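Local coordinates for methylxanthine N3-demethylase NdmB (Pseudomonas putida, PDB 6ICL), which removes the N3-methyl group from theobromine and related methylxanthines as a Rieske-type oxygenase, using NADH and oxygen and releasing formaldehyde, at residues K308-L311 with D312-P316; F195-F198 with A199-P203. All blocks are in the same frame, centred on the assembly; numbering follows the deposited sequence.

Interaction 1. Residues K308-L311 with D312-P316; sequences KRVL and DEDQP. With FE (Fe (III) ion), chain C.
Asp-312 N donates to Lys-308 O at 2.8 Å, and Asp-314 N to Val-310 O at 3.1 Å. These are i to i+4 bonds of one continuous alpha helix, 300-319, which carries the aspartate of the mononuclear iron site. Gln-315 N bonds to Leu-311 O in the same series. The helix kinks at Pro-316, whose nitrogen has no bond to the turn before.

Lys-308 and Asp-312 form a salt bridge, NZ to OD2 3.2 Å, on the syn lone pair of OD2. The lysine chain is extended as far as CE, and a bend at chi4 (57°) brings NZ to the carboxylate. Arg-309 and Glu-313 are too far apart for a salt bridge, with Arg-309 NE 4.3 Å from Glu-313 OE2. A water donates to OE2 at 2.8 Å and accepts only weakly from NE.

Glu-313 OE1 is hydrogen-bonded to His-202 ND1, and OE2 to Thr-205 OG1. With an alanine here, His-202 ND1 and Thr-205 OG1 would probably both lose their carboxylate partner, and the imidazole would be less firmly fixed in rotation.

Val-310 and Asp-314 lie side by side, with CG1 4.0 Å from OD2. Asp-314 holds the iron through both oxygens, OD1 at 2.3 Å and OD2 at 2.2 Å.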
loop_
_atom_site.group_PDB
_atom_site.type_symbol
_atom_site.label_atom_id
_atom_site.label_comp_id
_atom_site.label_asym_id
_atom_site.label_seq_id
_atom_site.Cartn_x
_atom_site.Cartn_y
_atom_site.Cartn_z
ATOM N N LYS A 308 10.481 -24.229 8.030
ATOM C CA LYS A 308 9.938 -23.170 7.183
ATOM C C LYS A 308 10.795 -22.963 5.938
ATOM O O LYS A 308 10.273 -22.733 4.843
ATOM C CB LYS A 308 9.812 -21.859 7.960
ATOM C CG LYS A 308 9.342 -20.716 7.079
ATOM C CD LYS A 308 9.172 -19.397 7.830
ATOM C CE LYS A 308 8.973 -18.245 6.838
ATOM N NZ LYS A 308 7.800 -18.501 5.967
ATOM N N ARG A 309 12.116 -23.015 6.088
ATOM C CA ARG A 309 12.984 -22.883 4.922
ATOM C C ARG A 309 12.677 -23.956 3.873
ATOM O O ARG A 309 12.579 -23.667 2.677
ATOM C CB ARG A 309 14.439 -22.956 5.369
ATOM C CG ARG A 309 15.435 -22.909 4.231
ATOM C CD ARG A 309 16.843 -23.033 4.780
ATOM N NE ARG A 309 17.842 -23.043 3.711
ATOM C CZ ARG A 309 19.122 -23.348 3.894
ATOM N NH1 ARG A 309 19.562 -23.670 5.108
ATOM N NH2 ARG A 309 19.960 -23.347 2.864
ATOM N N VAL A 310 12.491 -25.192 4.311
ATOM C CA VAL A 310 12.114 -26.268 3.401
ATOM C C VAL A 310 10.746 -25.991 2.783
ATOM O O VAL A 310 10.566 -26.087 1.560
ATOM C CB VAL A 310 12.148 -27.604 4.156
ATOM C CG1 VAL A 310 11.408 -28.706 3.382
ATOM C CG2 VAL A 310 13.615 -27.979 4.445
ATOM N N LEU A 311 9.763 -25.645 3.622
ATOM C CA LEU A 311 8.420 -25.338 3.130
ATOM C C LEU A 311 8.454 -24.250 2.072
ATOM O O LEU A 311 7.756 -24.333 1.053
ATOM C CB LEU A 311 7.524 -24.904 4.293
ATOM C CG LEU A 311 7.158 -25.959 5.341
ATOM C CD1 LEU A 311 6.442 -25.279 6.521
ATOM C CD2 LEU A 311 6.265 -27.037 4.710
ATOM N N ASP A 312 9.284 -23.230 2.280
ATOM C CA ASP A 312 9.320 -22.142 1.310
ATOM C C ASP A 312 9.962 -22.562 -0.003
ATOM O O ASP A 312 9.678 -21.940 -1.029
ATOM C CB ASP A 312 10.060 -20.922 1.875
ATOM C CG ASP A 312 9.236 -20.171 2.909
ATOM O OD1 ASP A 312 7.980 -20.290 2.909
ATOM O OD2 ASP A 312 9.864 -19.463 3.729
ATOM N N GLU A 313 10.795 -23.609 -0.003
ATOM C CA GLU A 313 11.295 -24.145 -1.275
ATOM C C GLU A 313 10.210 -24.928 -2.019
ATOM O O GLU A 313 10.041 -24.764 -3.229
ATOM C CB GLU A 313 12.535 -25.011 -1.023
ATOM C CG GLU A 313 13.710 -24.190 -0.542
ATOM C CD GLU A 313 14.842 -25.036 -0.012
ATOM O OE1 GLU A 313 14.627 -26.227 0.308
ATOM O OE2 GLU A 313 15.951 -24.494 0.099
ATOM N N ASP A 314 9.440 -25.750 -1.306
ATOM C CA ASP A 314 8.368 -26.518 -1.940
ATOM C C ASP A 314 7.230 -25.628 -2.424
ATOM O O ASP A 314 6.640 -25.889 -3.480
ATOM C CB ASP A 314 7.808 -27.544 -0.961
ATOM C CG ASP A 314 8.701 -28.775 -0.794
ATOM O OD1 ASP A 314 9.186 -29.341 -1.796
ATOM O OD2 ASP A 314 8.889 -29.191 0.351
ATOM N N GLN A 315 6.862 -24.606 -1.641
ATOM C CA GLN A 315 5.598 -23.908 -1.858
ATOM C C GLN A 315 5.384 -23.430 -3.296
ATOM O O GLN A 315 4.346 -23.762 -3.881
ATOM C CB GLN A 315 5.466 -22.720 -0.890
ATOM C CG GLN A 315 4.093 -22.016 -1.065
ATOM C CD GLN A 315 3.811 -20.950 -0.002
ATOM O OE1 GLN A 315 4.696 -20.613 0.769
ATOM N NE2 GLN A 315 2.558 -20.440 0.051
ATOM N N PRO A 316 6.282 -22.658 -3.911
ATOM C CA PRO A 316 5.971 -22.169 -5.266
ATOM C C PRO A 316 5.956 -23.274 -6.315
ATOM O O PRO A 316 5.236 -23.153 -7.309
ATOM C CB PRO A 316 7.083 -21.149 -5.536
ATOM C CG PRO A 316 8.214 -21.595 -4.637
ATOM C CD PRO A 316 7.556 -22.115 -3.408
HETATM FE FE FE C . 10.101 -30.878 -0.289
HETATM O O HOH W 1 16.721 -21.848 0.679
HETATM O O HOH W 2 9.678 -31.993 1.411
#

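Interaction 2. Residues F195-F198 with A199-P203. With FE (Fe (III) ion), chain C.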
loop_
_atom_site.group_PDB
_atom_site.type_symbol
_atom_site.label_atom_id
_atom_site.label_comp_id
_atom_site.label_asym_id
_atom_site.label_seq_id
_atom_site.Cartn_x
_atom_site.Cartn_y
_atom_site.Cartn_z
ATOM N N PHE A 195 10.704 -38.285 -2.027
ATOM C CA PHE A 195 12.118 -37.921 -1.953
ATOM C C PHE A 195 12.714 -37.522 -3.291
ATOM O O PHE A 195 13.730 -36.816 -3.316
ATOM C CB PHE A 195 12.952 -39.088 -1.402
ATOM C CG PHE A 195 12.991 -39.158 0.089
ATOM C CD1 PHE A 195 13.965 -38.481 0.798
ATOM C CD2 PHE A 195 12.064 -39.905 0.783
ATOM C CE1 PHE A 195 14.008 -38.543 2.184
ATOM C CE2 PHE A 195 12.098 -39.972 2.173
ATOM C CZ PHE A 195 13.078 -39.287 2.869
ATOM N N SER A 196 12.127 -37.959 -4.403
ATOM C CA SER A 196 12.775 -37.701 -5.682
ATOM C C SER A 196 12.813 -36.222 -6.054
ATOM O O SER A 196 13.540 -35.866 -6.985
ATOM C CB SER A 196 12.086 -38.493 -6.785
ATOM O OG SER A 196 10.758 -38.070 -6.948
ATOM N N HIS A 197 12.086 -35.341 -5.352
ATOM C CA HIS A 197 12.181 -33.923 -5.684
ATOM C C HIS A 197 13.298 -33.185 -4.946
ATOM O O HIS A 197 13.542 -32.013 -5.264
ATOM C CB HIS A 197 10.839 -33.208 -5.423
ATOM C CG HIS A 197 10.547 -32.959 -3.974
ATOM N ND1 HIS A 197 9.905 -33.882 -3.174
ATOM C CD2 HIS A 197 10.785 -31.882 -3.187
ATOM C CE1 HIS A 197 9.776 -33.390 -1.954
ATOM N NE2 HIS A 197 10.303 -32.177 -1.935
ATOM N N PHE A 198 13.985 -33.825 -3.977
ATOM C CA PHE A 198 14.985 -33.109 -3.173
ATOM C C PHE A 198 16.078 -32.488 -4.035
ATOM O O PHE A 198 16.509 -31.354 -3.778
ATOM C CB PHE A 198 15.638 -34.035 -2.141
ATOM C CG PHE A 198 14.795 -34.303 -0.938
ATOM C CD1 PHE A 198 13.410 -34.188 -0.996
ATOM C CD2 PHE A 198 15.383 -34.671 0.262
ATOM C CE1 PHE A 198 12.623 -34.439 0.123
ATOM C CE2 PHE A 198 14.608 -34.930 1.368
ATOM C CZ PHE A 198 13.218 -34.818 1.296
ATOM N N ALA A 199 16.565 -33.219 -5.049
ATOM C CA ALA A 199 17.704 -32.708 -5.817
ATOM C C ALA A 199 17.351 -31.418 -6.545
ATOM O O ALA A 199 18.230 -30.579 -6.802
ATOM C CB ALA A 199 18.190 -33.769 -6.813
ATOM N N PHE A 200 16.071 -31.218 -6.847
ATOM C CA PHE A 200 15.659 -30.069 -7.645
ATOM C C PHE A 200 15.002 -28.978 -6.815
ATOM O O PHE A 200 15.211 -27.791 -7.090
ATOM C CB PHE A 200 14.740 -30.560 -8.781
ATOM C CG PHE A 200 15.318 -31.781 -9.482
ATOM C CD1 PHE A 200 16.323 -31.636 -10.438
ATOM C CD2 PHE A 200 14.939 -33.071 -9.100
ATOM C CE1 PHE A 200 16.914 -32.767 -11.033
ATOM C CE2 PHE A 200 15.520 -34.203 -9.694
ATOM C CZ PHE A 200 16.491 -34.050 -10.655
ATOM N N VAL A 201 14.222 -29.350 -5.803
ATOM C CA VAL A 201 13.552 -28.353 -4.967
ATOM C C VAL A 201 14.423 -27.944 -3.779
ATOM O O VAL A 201 14.430 -26.772 -3.384
ATOM C CB VAL A 201 12.184 -28.894 -4.501
ATOM C CG1 VAL A 201 11.469 -27.881 -3.568
ATOM C CG2 VAL A 201 11.309 -29.246 -5.704
ATOM N N HIS A 202 15.184 -28.897 -3.210
ATOM C CA HIS A 202 15.924 -28.679 -1.965
ATOM C C HIS A 202 17.437 -28.865 -2.105
ATOM O O HIS A 202 18.060 -29.380 -1.172
ATOM C CB HIS A 202 15.428 -29.645 -0.871
ATOM C CG HIS A 202 13.945 -29.611 -0.624
ATOM N ND1 HIS A 202 13.277 -28.465 -0.230
ATOM C CD2 HIS A 202 13.000 -30.584 -0.701
ATOM C CE1 HIS A 202 11.988 -28.738 -0.076
ATOM N NE2 HIS A 202 11.786 -30.015 -0.369
ATOM N N PRO A 203 18.085 -28.462 -3.208
ATOM C CA PRO A 203 19.484 -28.905 -3.398
ATOM C C PRO A 203 20.439 -28.444 -2.303
ATOM O O PRO A 203 21.261 -29.243 -1.835
ATOM C CB PRO A 203 19.859 -28.320 -4.768
ATOM C CG PRO A 203 18.936 -27.170 -4.967
ATOM C CD PRO A 203 17.643 -27.578 -4.301
HETATM FE FE FE C . 10.101 -30.878 -0.289
HETATM O O HOH W 3 16.244 -35.919 -5.391
HETATM O O HOH W 2 9.678 -31.993 1.411
#
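His-197 and His-202 reach one iron from a short turn-and-helix segment. It starts with a type I beta turn from Phe-195 to Phe-198, closed by the bond from Phe-198 N to Phe-195 O. The Phe-195 ring sends CD1 over a face of the Phe-198 ring, toward its rim.

Ser-196 works across the contact through its carbonyl. Its O lies in plane at the edge of the Phe-200 ring, 3.7 Å from CE2. A water accepts from Ala-199 N at 2.7 Å and donates weakly to Ser-196 O. The Ser-196 hydroxyl OG turns to Asp-194.

His-197 O takes two donors. Val-201 N bonds to it almost straight at 2.8 Å, while Phe-200 N comes from above the carbonyl plane. The His-197 ring sits in the crowded position between backbone N and carbonyl carbon (chi1 75°). This turns the ring's edge toward Val-201, whose CB meets it in plane, 3.6 Å from His-197 CD2. Asp-194 OD2 is hydrogen-bonded to His-197 ND1, and this bond and the iron at NE2 together hold the ring's rotation. NE2 binds the iron at 2.1 Å. His-108 of a neighbouring subunit, from the pocket of its [2Fe-2S] cluster, packs on His-197.

Phe-198 O accepts from His-202 N, at the point where the chain leaves the helix. The Phe-198 and His-202 rings form a T-shaped pair, planes at 88°. The edge of His-202 points toward the face of Phe-198, with His-202 CD2 3.6 Å from Phe-198 CD1. His-202 NE2 binds the iron at 1.9 Å, while its ND1 is hydrogen-bonded to Glu-313 on helix 300-319. The His-197 and His-202 rings meet rim to rim, planes at 62°, as co-ligands. With Asp-314 they make the facial triad of two histidines and one carboxylate characteristic of the mononuclear iron site of Rieske oxygenases.

How the interactions relate
Interaction 2 supplies two ligands of the iron and interaction 1 the third. Their centres lie 11 Å apart, and both share the iron and its bound water, whose oxygen is 2.1 Å from the metal. Asp-314 OD1 is 3.0 Å from His-202 NE2 and 3.1 Å from His-197 NE2, spacings set by the shared iron. A second link lies behind the metal shell: Glu-313 OE1 is 2.7 Å from His-202 ND1, a probable hydrogen bond. Helix 300-319 thus provides both a first-shell ligand and a second-shell acceptor. Val-201 also packs against the carboxylate, its CG1 3.2 Å from Asp-314 OD1. The packing of 195-203 against His-108 of a neighbouring subunit, beside that subunit's [2Fe-2S] cluster, is consistent with intersubunit electron transfer, as in other Rieske oxygenases.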